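Local coordinates for putative 2OG-Fe(II) oxygenase family protein (Caulobacter crescentus CB15, PDB 3OOX) that probably acts as an iron(II)- and 2-oxoglutarate-dependent oxygenase, perhaps of the ethylene-forming type that also oxidises L-arginine, at residues Val228-Asp233 with Thr246-Val251; Glu31-Ala36 with Gln216-Asn221; Gly143-Ala148 with Asn195-Leu200. All coordinates share one frame; numbering follows the deposited sequence.

All three contacts meet at strand 227-231 and its two neighbours in the larger sheet. Interaction 1 contains this strand, interaction 2 the start of strand 35-39 on one side, and interaction 3 strand 197-201 on the other. Ile229 N to Ala36 O and Val228 O to Leu200 N are probable hydrogen bonds, each 2.8 Å. Interactions 1 and 2 join the two sheets of the barrel, with centres about 8 Å apart. Interaction 3 packs a helix on the outer face, its centre about 13 Å from that of interaction 1. Interaction 1 holds the probable iron ligand His248, whose side chain is about 3 Å from a 1,2-ethanediol, probably from the crystallisation liquor and distinct from that at Lys144.

Interaction 1. Residues Val228-Asp233 with Thr246-Val251; sequences VINIGD and TVHRVV
Thr246 meets Ile231 mainly through water. Its backbone N stays 4.3 Å from Ile231 O, and water 1 fills the gap, accepting from Thr246 N at 2.8 Å and hydrogen-bonding to Ile231 O at 2.6 Å. Water 2 makes a second bridge, between Ile231 O and Thr246 O. The Thr246 hydroxyl turns elsewhere and bonds to Tyr33 O. Thr246 O also accepts from His248 ND1 at 3.1 Å. This bond lies in the imidazole plane but is tilted 31° from the plane of the carbonyl. The two segments sit on the facing sheets of the double-stranded beta-helix. With His191 and Asp193, His248 fits the HxD...H facial triad of this family, so it probably binds iron. Its chi1 of 51° sets CG between the backbone N and the carbonyl carbon. The ring thereby reaches across to Asn230, with CE1 3.7 Å from ND2 and the ring and amide planes 61° apart. That ND2 bonds to Asp193 OD2 and weakly to Ile231 O. With an alanine at His248, Thr246 O would probably lose its imidazole donor and a gap would open beside the Asn230 amide.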
ATOM      1  N   VAL A 228      -4.956   7.849  -0.439  1.00 18.54           N
ATOM      2  CA  VAL A 228      -3.652   8.372  -0.054  1.00 19.55           C
ATOM      3  C   VAL A 228      -2.631   7.406  -0.676  1.00 20.38           C
ATOM      4  O   VAL A 228      -2.717   6.202  -0.504  1.00 17.98           O
ATOM      5  CB  VAL A 228      -3.453   8.397   1.463  1.00 18.42           C
ATOM      6  CG1 VAL A 228      -2.014   8.847   1.789  1.00 18.33           C
ATOM      7  CG2 VAL A 228      -4.484   9.329   2.130  1.00 19.47           C
ATOM      8  N   ILE A 229      -1.700   7.945  -1.441  1.00 18.60           N
ATOM      9  CA  ILE A 229      -0.765   7.119  -2.188  1.00 16.89           C
ATOM     10  C   ILE A 229       0.655   7.465  -1.788  1.00 17.00           C
ATOM     11  O   ILE A 229       0.978   8.637  -1.645  1.00 16.97           O
ATOM     12  CB  ILE A 229      -0.924   7.328  -3.689  1.00 18.60           C
ATOM     13  CG1 ILE A 229      -2.393   7.097  -4.084  1.00 20.24           C
ATOM     14  CG2 ILE A 229       0.024   6.361  -4.470  1.00 17.07           C
ATOM     15  CD1 ILE A 229      -2.840   7.846  -5.303  1.00 21.93           C
ATOM     16  N   ASN A 230       1.492   6.453  -1.600  1.00 15.14           N
ATOM     17  CA  ASN A 230       2.933   6.692  -1.289  1.00 16.44           C
ATOM     18  C   ASN A 230       3.870   5.883  -2.157  1.00 16.05           C
ATOM     19  O   ASN A 230       3.556   4.757  -2.592  1.00 16.55           O
ATOM     20  CB  ASN A 230       3.275   6.483   0.200  1.00 16.97           C
ATOM     21  CG  ASN A 230       3.061   5.069   0.677  1.00 15.59           C
ATOM     22  OD1 ASN A 230       1.916   4.626   0.802  1.00 18.72           O
ATOM     23  ND2 ASN A 230       4.163   4.336   0.951  1.00 17.75           N
ATOM     24  N   ILE A 231       5.037   6.478  -2.387  1.00 16.04           N
ATOM     25  CA  ILE A 231       6.148   5.860  -3.088  1.00 16.76           C
ATOM     26  C   ILE A 231       6.772   4.789  -2.180  1.00 17.08           C
ATOM     27  O   ILE A 231       6.955   5.040  -0.982  1.00 17.56           O
ATOM     28  CB  ILE A 231       7.245   6.915  -3.385  1.00 16.76           C
ATOM     29  CG1 ILE A 231       6.641   8.101  -4.169  1.00 18.32           C
ATOM     30  CG2 ILE A 231       8.488   6.264  -4.087  1.00 17.26           C
ATOM     31  CD1 ILE A 231       6.102   7.747  -5.548  1.00 19.64           C
ATOM     32  N   GLY A 232       7.128   3.621  -2.736  1.00 15.48           N
ATOM     33  CA  GLY A 232       7.841   2.595  -2.000  1.00 16.01           C
ATOM     34  C   GLY A 232       9.275   2.463  -2.479  1.00 17.30           C
ATOM     35  O   GLY A 232       9.673   3.061  -3.505  1.00 16.06           O
ATOM     36  N   ASP A 233      10.033   1.623  -1.785  1.00 16.43           N
ATOM     37  CA  ASP A 233      11.452   1.560  -2.012  1.00 15.34           C
ATOM     38  C   ASP A 233      11.801   1.114  -3.442  1.00 16.45           C
ATOM     39  O   ASP A 233      12.853   1.549  -3.934  1.00 17.07           O
ATOM     40  CB  ASP A 233      12.117   0.585  -1.045  1.00 15.58           C
ATOM     41  CG  ASP A 233      12.132   1.077   0.385  1.00 20.49           C
ATOM     42  OD1 ASP A 233      11.823   2.265   0.653  1.00 20.42           O
ATOM     43  OD2 ASP A 233      12.458   0.251   1.252  1.00 23.34           O
ATOM     44  N   THR A 246       9.134   7.443   1.877  1.00 19.24           N
ATOM     45  CA  THR A 246       9.218   8.129   3.153  1.00 18.49           C
ATOM     46  C   THR A 246       8.605   7.329   4.310  1.00 19.80           C
ATOM     47  O   THR A 246       7.793   6.404   4.126  1.00 20.84           O
ATOM     48  CB  THR A 246       8.613   9.537   3.019  1.00 19.86           C
ATOM     49  OG1 THR A 246       7.267   9.434   2.582  1.00 20.40           O
ATOM     50  CG2 THR A 246       9.412  10.304   1.978  1.00 22.77           C
ATOM     51  N   VAL A 247       9.017   7.714   5.511  1.00 20.48           N
ATOM     52  CA  VAL A 247       8.630   7.068   6.745  1.00 20.97           C
ATOM     53  C   VAL A 247       7.302   7.643   7.200  1.00 20.90           C
ATOM     54  O   VAL A 247       7.074   8.872   7.149  1.00 21.08           O
ATOM     55  CB  VAL A 247       9.724   7.286   7.812  1.00 21.73           C
ATOM     56  CG1 VAL A 247       9.243   6.825   9.186  1.00 20.78           C
ATOM     57  CG2 VAL A 247      10.994   6.546   7.392  1.00 23.90           C
ATOM     58  N   HIS A 248       6.400   6.747   7.577  1.00 21.78           N
ATOM     59  CA  HIS A 248       5.093   7.149   8.052  1.00 20.73           C
ATOM     60  C   HIS A 248       4.623   6.303   9.228  1.00 22.98           C
ATOM     61  O   HIS A 248       5.178   5.252   9.519  1.00 23.35           O
ATOM     62  CB  HIS A 248       4.082   7.105   6.889  1.00 22.98           C
ATOM     63  CG  HIS A 248       4.062   5.834   6.111  1.00 22.84           C
ATOM     64  ND1 HIS A 248       5.002   5.524   5.145  1.00 21.43           N
ATOM     65  CD2 HIS A 248       3.163   4.826   6.090  1.00 29.23           C
ATOM     66  CE1 HIS A 248       4.701   4.358   4.600  1.00 24.65           C
ATOM     67  NE2 HIS A 248       3.575   3.928   5.131  1.00 29.00           N
ATOM     68  N   ARG A 249       3.593   6.775   9.912  1.00 22.74           N
ATOM     69  CA  ARG A 249       3.061   6.108  11.081  1.00 23.44           C
ATOM     70  C   ARG A 249       1.596   6.419  11.181  1.00 23.64           C
ATOM     71  O   ARG A 249       1.112   7.316  10.515  1.00 23.91           O
ATOM     72  CB  ARG A 249       3.761   6.587  12.352  1.00 23.91           C
ATOM     73  CG  ARG A 249       3.447   8.026  12.747  1.00 24.42           C
ATOM     74  CD  ARG A 249       4.219   8.422  13.983  1.00 25.06           C
ATOM     75  NE  ARG A 249       3.839   9.759  14.429  1.00 24.74           N
ATOM     76  CZ  ARG A 249       4.243  10.319  15.566  1.00 31.84           C
ATOM     77  NH1 ARG A 249       5.078   9.666  16.371  1.00 35.36           N
ATOM     78  NH2 ARG A 249       3.822  11.539  15.885  1.00 31.14           N
ATOM     79  N   VAL A 250       0.914   5.694  12.054  1.00 26.04           N
ATOM     80  CA  VAL A 250      -0.447   5.989  12.416  1.00 25.99           C
ATOM     81  C   VAL A 250      -0.526   6.171  13.916  1.00 29.28           C
ATOM     82  O   VAL A 250      -0.149   5.265  14.681  1.00 29.24           O
ATOM     83  CB  VAL A 250      -1.392   4.869  11.990  1.00 25.83           C
ATOM     84  CG1 VAL A 250      -2.806   5.237  12.390  1.00 28.17           C
ATOM     85  CG2 VAL A 250      -1.287   4.629  10.471  1.00 24.98           C
ATOM     86  N   VAL A 251      -0.982   7.342  14.338  1.00 29.24           N
ATOM     87  CA  VAL A 251      -1.109   7.624  15.779  1.00 31.65           C
ATOM     88  C   VAL A 251      -2.439   7.073  16.301  1.00 35.03           C
ATOM     89  O   VAL A 251      -3.367   6.830  15.528  1.00 36.39           O
ATOM     90  CB  VAL A 251      -0.929   9.123  16.074  1.00 31.89           C
ATOM     91  CG1 VAL A 251       0.416   9.574  15.562  1.00 34.83           C
ATOM     92  CG2 VAL A 251      -2.045   9.952  15.452  1.00 31.14           C
TER
HETATM   93  O   HOH W   1       6.656   7.168   0.564  1.00 18.13           O
HETATM   94  O   HOH W   2       7.302   4.402   2.165  1.00 19.46           O

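Interaction 2. Residues Glu31-Ala36 with Gln216-Asn221; sequences ERYGFA and QWLPIN
This is an apolar contact in which the end of helix 19-33 and the start of strand 35-39 pack on the edge of the smaller sheet of the barrel. Two pairs make it, Tyr33 with Leu218 and Phe35 with Ile220, and the second pair joins sheet to sheet. Strand 217-219 is an outermost strand of the smaller sheet. Ile220 sends its CD1 methyl over one face of the Phe35 ring. The methyl is 3.9 Å from the ring centroid and 28° off the normal, a CH-pi contact. Ile220 CD1 is nearest Phe35 CD2, at 3.5 Å. Ile220 is extended beyond CB, with chi2 at 178°, and this carries the methyl out to the ring. The facing sheets belong to the double-stranded beta-helix of 2-oxoglutarate oxygenases, and Phe35 also packs edge-to-face with His248 between them. Two residues back on each segment, Leu218 CD1 approaches the Tyr33 ring obliquely, 3.6 Å from CE1, and the side chains cross at about a right angle. Arg32 CG lies over a face of the same Tyr33 ring, 3.4 Å above its plane. Gly34, the first residue past the helix, has phi at 75° and lets the chain turn into the strand.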
ATOM      1  N   GLU A  31       7.317  13.937  -5.047  1.00 20.88           N
ATOM      2  CA  GLU A  31       8.718  14.327  -4.957  1.00 21.96           C
ATOM      3  C   GLU A  31       9.010  15.059  -3.631  1.00 21.98           C
ATOM      4  O   GLU A  31      10.085  14.885  -3.046  1.00 23.27           O
ATOM      5  CB  GLU A  31       9.160  15.167  -6.158  1.00 22.24           C
ATOM      6  CG  GLU A  31      10.668  15.380  -6.154  1.00 24.67           C
ATOM      7  CD  GLU A  31      11.213  16.123  -7.368  1.00 32.09           C
ATOM      8  OE1 GLU A  31      10.490  16.291  -8.371  1.00 34.59           O
ATOM      9  OE2 GLU A  31      12.404  16.517  -7.318  1.00 33.89           O
ATOM     10  N   ARG A  32       8.059  15.860  -3.161  1.00 23.23           N
ATOM     11  CA  ARG A  32       8.236  16.653  -1.936  1.00 22.95           C
ATOM     12  C   ARG A  32       8.108  15.793  -0.675  1.00 24.10           C
ATOM     13  O   ARG A  32       8.908  15.927   0.253  1.00 25.27           O
ATOM     14  CB  ARG A  32       7.211  17.797  -1.910  1.00 25.27           C
ATOM     15  CG  ARG A  32       7.162  18.648  -0.637  1.00 27.18           C
ATOM     16  CD  ARG A  32       8.425  19.383  -0.340  1.00 33.79           C
ATOM     17  NE  ARG A  32       8.277  20.048   0.960  1.00 32.84           N
ATOM     18  CZ  ARG A  32       8.530  19.475   2.143  1.00 36.28           C
ATOM     19  NH1 ARG A  32       8.976  18.206   2.230  1.00 31.21           N
ATOM     20  NH2 ARG A  32       8.319  20.176   3.254  1.00 35.81           N
ATOM     21  N   TYR A  33       7.085  14.945  -0.647  1.00 22.20           N
ATOM     22  CA  TYR A  33       6.646  14.284   0.592  1.00 21.24           C
ATOM     23  C   TYR A  33       6.729  12.751   0.548  1.00 20.70           C
ATOM     24  O   TYR A  33       6.601  12.115   1.595  1.00 22.48           O
ATOM     25  CB  TYR A  33       5.199  14.640   0.913  1.00 22.91           C
ATOM     26  CG  TYR A  33       4.962  16.101   1.245  1.00 25.68           C
ATOM     27  CD1 TYR A  33       5.511  16.656   2.390  1.00 28.42           C
ATOM     28  CD2 TYR A  33       4.178  16.913   0.418  1.00 27.24           C
ATOM     29  CE1 TYR A  33       5.310  18.003   2.706  1.00 31.80           C
ATOM     30  CE2 TYR A  33       3.966  18.262   0.736  1.00 32.86           C
ATOM     31  CZ  TYR A  33       4.536  18.781   1.871  1.00 33.69           C
ATOM     32  OH  TYR A  33       4.330  20.122   2.191  1.00 35.39           O
ATOM     33  N   GLY A  34       6.904  12.181  -0.649  1.00 19.95           N
ATOM     34  CA  GLY A  34       6.768  10.748  -0.868  1.00 18.97           C
ATOM     35  C   GLY A  34       5.328  10.257  -0.882  1.00 19.20           C
ATOM     36  O   GLY A  34       5.090   9.061  -0.991  1.00 17.94           O
ATOM     37  N   PHE A  35       4.384  11.189  -0.831  1.00 18.34           N
ATOM     38  CA  PHE A  35       2.947  10.933  -0.657  1.00 18.69           C
ATOM     39  C   PHE A  35       2.157  11.884  -1.543  1.00 20.81           C
ATOM     40  O   PHE A  35       2.584  13.016  -1.758  1.00 21.13           O
ATOM     41  CB  PHE A  35       2.490  11.172   0.790  1.00 19.30           C
ATOM     42  CG  PHE A  35       2.637   9.971   1.708  1.00 18.34           C
ATOM     43  CD1 PHE A  35       3.869   9.658   2.267  1.00 18.90           C
ATOM     44  CD2 PHE A  35       1.559   9.163   2.016  1.00 18.65           C
ATOM     45  CE1 PHE A  35       4.016   8.577   3.084  1.00 20.31           C
ATOM     46  CE2 PHE A  35       1.699   8.096   2.874  1.00 19.26           C
ATOM     47  CZ  PHE A  35       2.943   7.812   3.414  1.00 18.53           C
ATOM     48  N   ALA A  36       0.972  11.441  -1.967  1.00 18.94           N
ATOM     49  CA  ALA A  36      -0.007  12.298  -2.628  1.00 19.72           C
ATOM     50  C   ALA A  36      -1.392  11.885  -2.181  1.00 21.39           C
ATOM     51  O   ALA A  36      -1.607  10.747  -1.755  1.00 21.51           O
ATOM     52  CB  ALA A  36       0.123  12.191  -4.137  1.00 20.06           C
ATOM     53  N   GLN A 216       9.805  16.645  11.483  1.00 26.80           N
ATOM     54  CA  GLN A 216       8.449  16.896  11.997  1.00 27.29           C
ATOM     55  C   GLN A 216       7.480  15.893  11.378  1.00 25.92           C
ATOM     56  O   GLN A 216       7.606  15.556  10.204  1.00 25.45           O
ATOM     57  CB  GLN A 216       8.013  18.311  11.669  1.00 30.54           C
ATOM     58  CG  GLN A 216       8.810  19.348  12.409  1.00 32.46           C
ATOM     59  CD  GLN A 216       8.132  20.680  12.390  1.00 41.23           C
ATOM     60  OE1 GLN A 216       7.217  20.926  13.173  1.00 41.56           O
ATOM     61  NE2 GLN A 216       8.555  21.544  11.471  1.00 37.23           N
ATOM     62  N   TRP A 217       6.525  15.433  12.184  1.00 25.41           N
ATOM     63  CA  TRP A 217       5.446  14.575  11.720  1.00 24.11           C
ATOM     64  C   TRP A 217       4.307  15.449  11.185  1.00 24.83           C
ATOM     65  O   TRP A 217       3.774  16.324  11.893  1.00 26.78           O
ATOM     66  CB  TRP A 217       4.938  13.670  12.829  1.00 22.95           C
ATOM     67  CG  TRP A 217       5.925  12.634  13.228  1.00 24.50           C
ATOM     68  CD1 TRP A 217       6.806  12.684  14.276  1.00 30.79           C
ATOM     69  CD2 TRP A 217       6.197  11.421  12.526  1.00 23.86           C
ATOM     70  NE1 TRP A 217       7.576  11.544  14.296  1.00 30.46           N
ATOM     71  CE2 TRP A 217       7.216  10.741  13.238  1.00 28.16           C
ATOM     72  CE3 TRP A 217       5.639  10.814  11.394  1.00 22.75           C
ATOM     73  CZ2 TRP A 217       7.719   9.499  12.826  1.00 28.61           C
ATOM     74  CZ3 TRP A 217       6.147   9.577  10.978  1.00 23.81           C
ATOM     75  CH2 TRP A 217       7.167   8.928  11.704  1.00 23.56           C
ATOM     76  N   LEU A 218       3.953  15.204   9.930  1.00 24.74           N
ATOM     77  CA  LEU A 218       2.898  15.946   9.244  1.00 26.23           C
ATOM     78  C   LEU A 218       1.653  15.096   9.114  1.00 26.28           C
ATOM     79  O   LEU A 218       1.734  13.992   8.575  1.00 24.10           O
ATOM     80  CB  LEU A 218       3.369  16.345   7.855  1.00 26.72           C
ATOM     81  CG  LEU A 218       4.697  17.085   7.737  1.00 29.68           C
ATOM     82  CD1 LEU A 218       4.938  17.411   6.264  1.00 32.87           C
ATOM     83  CD2 LEU A 218       4.762  18.325   8.597  1.00 37.96           C
ATOM     84  N   PRO A 219       0.473  15.615   9.543  1.00 24.63           N
ATOM     85  CA  PRO A 219      -0.750  14.846   9.394  1.00 24.89           C
ATOM     86  C   PRO A 219      -1.192  14.726   7.930  1.00 26.65           C
ATOM     87  O   PRO A 219      -1.110  15.707   7.178  1.00 27.95           O
ATOM     88  CB  PRO A 219      -1.785  15.654  10.202  1.00 29.75           C
ATOM     89  CG  PRO A 219      -1.259  16.972  10.268  1.00 30.64           C
ATOM     90  CD  PRO A 219       0.234  16.901  10.214  1.00 27.42           C
ATOM     91  N   ILE A 220      -1.618  13.526   7.541  1.00 23.56           N
ATOM     92  CA  ILE A 220      -2.266  13.299   6.257  1.00 24.08           C
ATOM     93  C   ILE A 220      -3.674  12.874   6.612  1.00 25.92           C
ATOM     94  O   ILE A 220      -3.933  11.740   7.009  1.00 25.95           O
ATOM     95  CB  ILE A 220      -1.551  12.251   5.374  1.00 23.36           C
ATOM     96  CG1 ILE A 220      -0.092  12.662   5.144  1.00 22.03           C
ATOM     97  CG2 ILE A 220      -2.276  12.124   4.034  1.00 25.61           C
ATOM     98  CD1 ILE A 220       0.687  11.662   4.336  1.00 22.09           C
ATOM     99  N   ASN A 221      -4.585  13.844   6.487  1.00 25.33           N
ATOM    100  CA  ASN A 221      -5.960  13.705   6.946  1.00 25.85           C
ATOM    101  C   ASN A 221      -6.908  14.106   5.830  1.00 25.41           C
ATOM    102  O   ASN A 221      -7.418  15.247   5.808  1.00 25.87           O
ATOM    103  CB  ASN A 221      -6.238  14.560   8.180  1.00 30.19           C
ATOM    104  CG  ASN A 221      -7.575  14.224   8.800  1.00 32.64           C
ATOM    105  OD1 ASN A 221      -8.114  13.135   8.570  1.00 38.86           O
ATOM    106  ND2 ASN A 221      -8.123  15.147   9.603  1.00 39.92           N
TER

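Interaction 3. Residues Gly143-Ala148 with Asn195-Leu200; sequences GKVLEA and NTITLL. With EDO (1,2-ethanediol), chain E.
Two consecutive residues, Thr196 and Ile197, both turn toward helix residues 143-148. In a regular strand they would face opposite ways. A classic beta bulge explains this, since Thr196 and Ile197 both pair with Leu269 of the neighbouring strand. The Ile197 CD1 methyl makes two of the three closest contacts. It lies 4.0 Å from Val145 CG1 and also 4.0 Å from Leu146 CG, so it meets two successive residues of the helix. Ile197 and Leu146 reach toward each other tip to tip, while Val145 and Ile197 cross obliquely. With the chi1 of Ile197 at 54°, CG1 is flanked by both backbone neighbours of CA, and the extended chi2 carries CD1 to the helix. Leu146 CD2 also touches Thr196 CG2, at 4.2 Å, with the two side chains roughly perpendicular. Just before the bulge, Asn195 ND2 donates to Thr198 OG1 at 2.9 Å. The bond is nearly straight, at 162°, and lies in the amide plane. The same ND2 bonds to Leu269 O, so the amide ties the bulge to both strands. Lys144 takes no part in the packing; its extended chain brings NZ to both oxygens of a 1,2-ethanediol, probably from the crystallisation liquor, that Asp42 also holds. The contact is buried packing of helix 127-152 on the outer face of the larger sheet of the barrel. Ile229 of strand 227-231 packs against both Val145 and Ile197, and Phe30 of helix 19-33 lies against Val145.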
ATOM      1  N   GLY A 143      -2.141   1.751 -11.671  1.00 17.47           N
ATOM      2  CA  GLY A 143      -1.628   1.915 -13.041  1.00 19.41           C
ATOM      3  C   GLY A 143      -1.809   3.334 -13.561  1.00 18.05           C
ATOM      4  O   GLY A 143      -0.921   3.867 -14.210  1.00 17.94           O
ATOM      5  N   LYS A 144      -2.976   3.935 -13.310  1.00 16.68           N
ATOM      6  CA  LYS A 144      -3.263   5.293 -13.754  1.00 17.56           C
ATOM      7  C   LYS A 144      -2.384   6.320 -13.032  1.00 18.03           C
ATOM      8  O   LYS A 144      -1.888   7.272 -13.622  1.00 19.38           O
ATOM      9  CB  LYS A 144      -4.765   5.579 -13.610  1.00 17.92           C
ATOM     10  CG  LYS A 144      -5.620   4.685 -14.517  1.00 20.80           C
ATOM     11  CD  LYS A 144      -7.131   4.768 -14.336  1.00 24.46           C
ATOM     12  CE  LYS A 144      -7.798   3.510 -14.939  1.00 27.88           C
ATOM     13  NZ  LYS A 144      -9.255   3.530 -14.710  1.00 31.41           N
ATOM     14  N   VAL A 145      -2.170   6.114 -11.734  1.00 17.65           N
ATOM     15  CA  VAL A 145      -1.252   6.939 -10.960  1.00 17.69           C
ATOM     16  C   VAL A 145       0.179   6.813 -11.497  1.00 18.31           C
ATOM     17  O   VAL A 145       0.916   7.797 -11.604  1.00 20.07           O
ATOM     18  CB  VAL A 145      -1.338   6.545  -9.451  1.00 18.97           C
ATOM     19  CG1 VAL A 145      -0.240   7.218  -8.656  1.00 20.14           C
ATOM     20  CG2 VAL A 145      -2.747   6.898  -8.910  1.00 20.34           C
ATOM     21  N   LEU A 146       0.568   5.605 -11.877  1.00 16.90           N
ATOM     22  CA  LEU A 146       1.889   5.386 -12.426  1.00 18.17           C
ATOM     23  C   LEU A 146       2.048   6.076 -13.781  1.00 19.67           C
ATOM     24  O   LEU A 146       3.144   6.523 -14.122  1.00 17.90           O
ATOM     25  CB  LEU A 146       2.230   3.891 -12.508  1.00 17.45           C
ATOM     26  CG  LEU A 146       2.604   3.314 -11.140  1.00 17.37           C
ATOM     27  CD1 LEU A 146       2.490   1.776 -11.218  1.00 17.99           C
ATOM     28  CD2 LEU A 146       3.996   3.755 -10.677  1.00 20.18           C
ATOM     29  N   GLU A 147       0.968   6.146 -14.551  1.00 18.62           N
ATOM     30  CA  GLU A 147       1.032   6.970 -15.786  1.00 17.37           C
ATOM     31  C   GLU A 147       1.418   8.421 -15.500  1.00 20.35           C
ATOM     32  O   GLU A 147       2.205   9.010 -16.229  1.00 19.81           O
ATOM     33  CB  GLU A 147      -0.286   6.941 -16.528  1.00 17.68           C
ATOM     34  CG  GLU A 147      -0.684   5.626 -17.160  1.00 18.99           C
ATOM     35  CD  GLU A 147      -2.072   5.726 -17.780  1.00 25.52           C
ATOM     36  OE1 GLU A 147      -2.198   6.319 -18.881  1.00 25.96           O
ATOM     37  OE2 GLU A 147      -3.043   5.245 -17.174  1.00 25.24           O
ATOM     38  N   ALA A 148       0.804   8.996 -14.467  1.00 19.36           N
ATOM     39  CA  ALA A 148       1.096  10.345 -14.060  1.00 18.32           C
ATOM     40  C   ALA A 148       2.549  10.449 -13.595  1.00 20.16           C
ATOM     41  O   ALA A 148       3.272  11.383 -13.964  1.00 20.34           O
ATOM     42  CB  ALA A 148       0.143  10.780 -13.002  1.00 20.51           C
ATOM     43  N   ASN A 195       7.706  -1.599  -1.627  1.00 16.80           N
ATOM     44  CA  ASN A 195       7.127  -1.933  -2.918  1.00 16.19           C
ATOM     45  C   ASN A 195       7.199  -0.754  -3.885  1.00 16.18           C
ATOM     46  O   ASN A 195       8.080   0.093  -3.769  1.00 16.31           O
ATOM     47  CB  ASN A 195       5.708  -2.500  -2.705  1.00 16.36           C
ATOM     48  CG  ASN A 195       4.825  -1.597  -1.842  1.00 15.86           C
ATOM     49  OD1 ASN A 195       5.061  -1.485  -0.622  1.00 16.15           O
ATOM     50  ND2 ASN A 195       3.788  -0.973  -2.452  1.00 15.33           N
ATOM     51  N   THR A 196       6.315  -0.692  -4.863  1.00 16.41           N
ATOM     52  CA  THR A 196       6.369   0.353  -5.891  1.00 14.37           C
ATOM     53  C   THR A 196       5.576   1.595  -5.474  1.00 13.97           C
ATOM     54  O   THR A 196       6.157   2.659  -5.243  1.00 16.35           O
ATOM     55  CB  THR A 196       5.911  -0.220  -7.236  1.00 15.33           C
ATOM     56  OG1 THR A 196       6.769  -1.332  -7.568  1.00 17.48           O
ATOM     57  CG2 THR A 196       5.883   0.868  -8.368  1.00 17.36           C
ATOM     58  N   ILE A 197       4.265   1.446  -5.364  1.00 15.79           N
ATOM     59  CA  ILE A 197       3.428   2.427  -4.680  1.00 15.24           C
ATOM     60  C   ILE A 197       2.391   1.699  -3.837  1.00 15.76           C
ATOM     61  O   ILE A 197       2.026   0.564  -4.136  1.00 15.74           O
ATOM     62  CB  ILE A 197       2.689   3.403  -5.626  1.00 15.49           C
ATOM     63  CG1 ILE A 197       1.868   2.649  -6.685  1.00 15.47           C
ATOM     64  CG2 ILE A 197       3.713   4.347  -6.305  1.00 17.82           C
ATOM     65  CD1 ILE A 197       0.948   3.591  -7.541  1.00 16.16           C
ATOM     66  N   THR A 198       1.898   2.367  -2.785  1.00 15.38           N
ATOM     67  CA  THR A 198       0.832   1.829  -1.939  1.00 15.48           C
ATOM     68  C   THR A 198      -0.368   2.791  -1.995  1.00 15.53           C
ATOM     69  O   THR A 198      -0.221   4.048  -1.961  1.00 15.09           O
ATOM     70  CB  THR A 198       1.341   1.673  -0.490  1.00 14.87           C
ATOM     71  OG1 THR A 198       2.459   0.793  -0.538  1.00 14.68           O
ATOM     72  CG2 THR A 198       0.279   1.102   0.451  1.00 16.41           C
ATOM     73  N   LEU A 199      -1.577   2.216  -2.144  1.00 16.48           N
ATOM     74  CA  LEU A 199      -2.810   2.955  -2.284  1.00 17.78           C
ATOM     75  C   LEU A 199      -3.740   2.677  -1.106  1.00 16.35           C
ATOM     76  O   LEU A 199      -4.102   1.523  -0.873  1.00 17.95           O
ATOM     77  CB  LEU A 199      -3.502   2.596  -3.604  1.00 16.95           C
ATOM     78  CG  LEU A 199      -2.729   2.972  -4.857  1.00 16.16           C
ATOM     79  CD1 LEU A 199      -1.996   1.755  -5.406  1.00 17.44           C
ATOM     80  CD2 LEU A 199      -3.646   3.618  -5.920  1.00 19.89           C
ATOM     81  N   LEU A 200      -4.126   3.729  -0.380  1.00 15.98           N
ATOM     82  CA  LEU A 200      -4.911   3.595   0.853  1.00 17.54           C
ATOM     83  C   LEU A 200      -6.213   4.359   0.803  1.00 18.37           C
ATOM     84  O   LEU A 200      -6.233   5.592   0.808  1.00 17.81           O
ATOM     85  CB  LEU A 200      -4.097   4.124   2.036  1.00 18.08           C
ATOM     86  CG  LEU A 200      -4.726   4.018   3.414  1.00 19.74           C
ATOM     87  CD1 LEU A 200      -4.898   2.587   3.876  1.00 22.15           C
ATOM     88  CD2 LEU A 200      -3.884   4.836   4.393  1.00 20.90           C
TER
HETATM   89  C1  EDO E 320      -9.828   6.106 -17.157  1.00 31.34           C
HETATM   90  O1  EDO E 320     -10.139   4.724 -17.371  1.00 41.87           O
HETATM   91  C2  EDO E 320     -10.845   6.720 -16.204  1.00 36.97           C
HETATM   92  O2  EDO E 320     -10.725   6.094 -14.910  1.00 31.29           O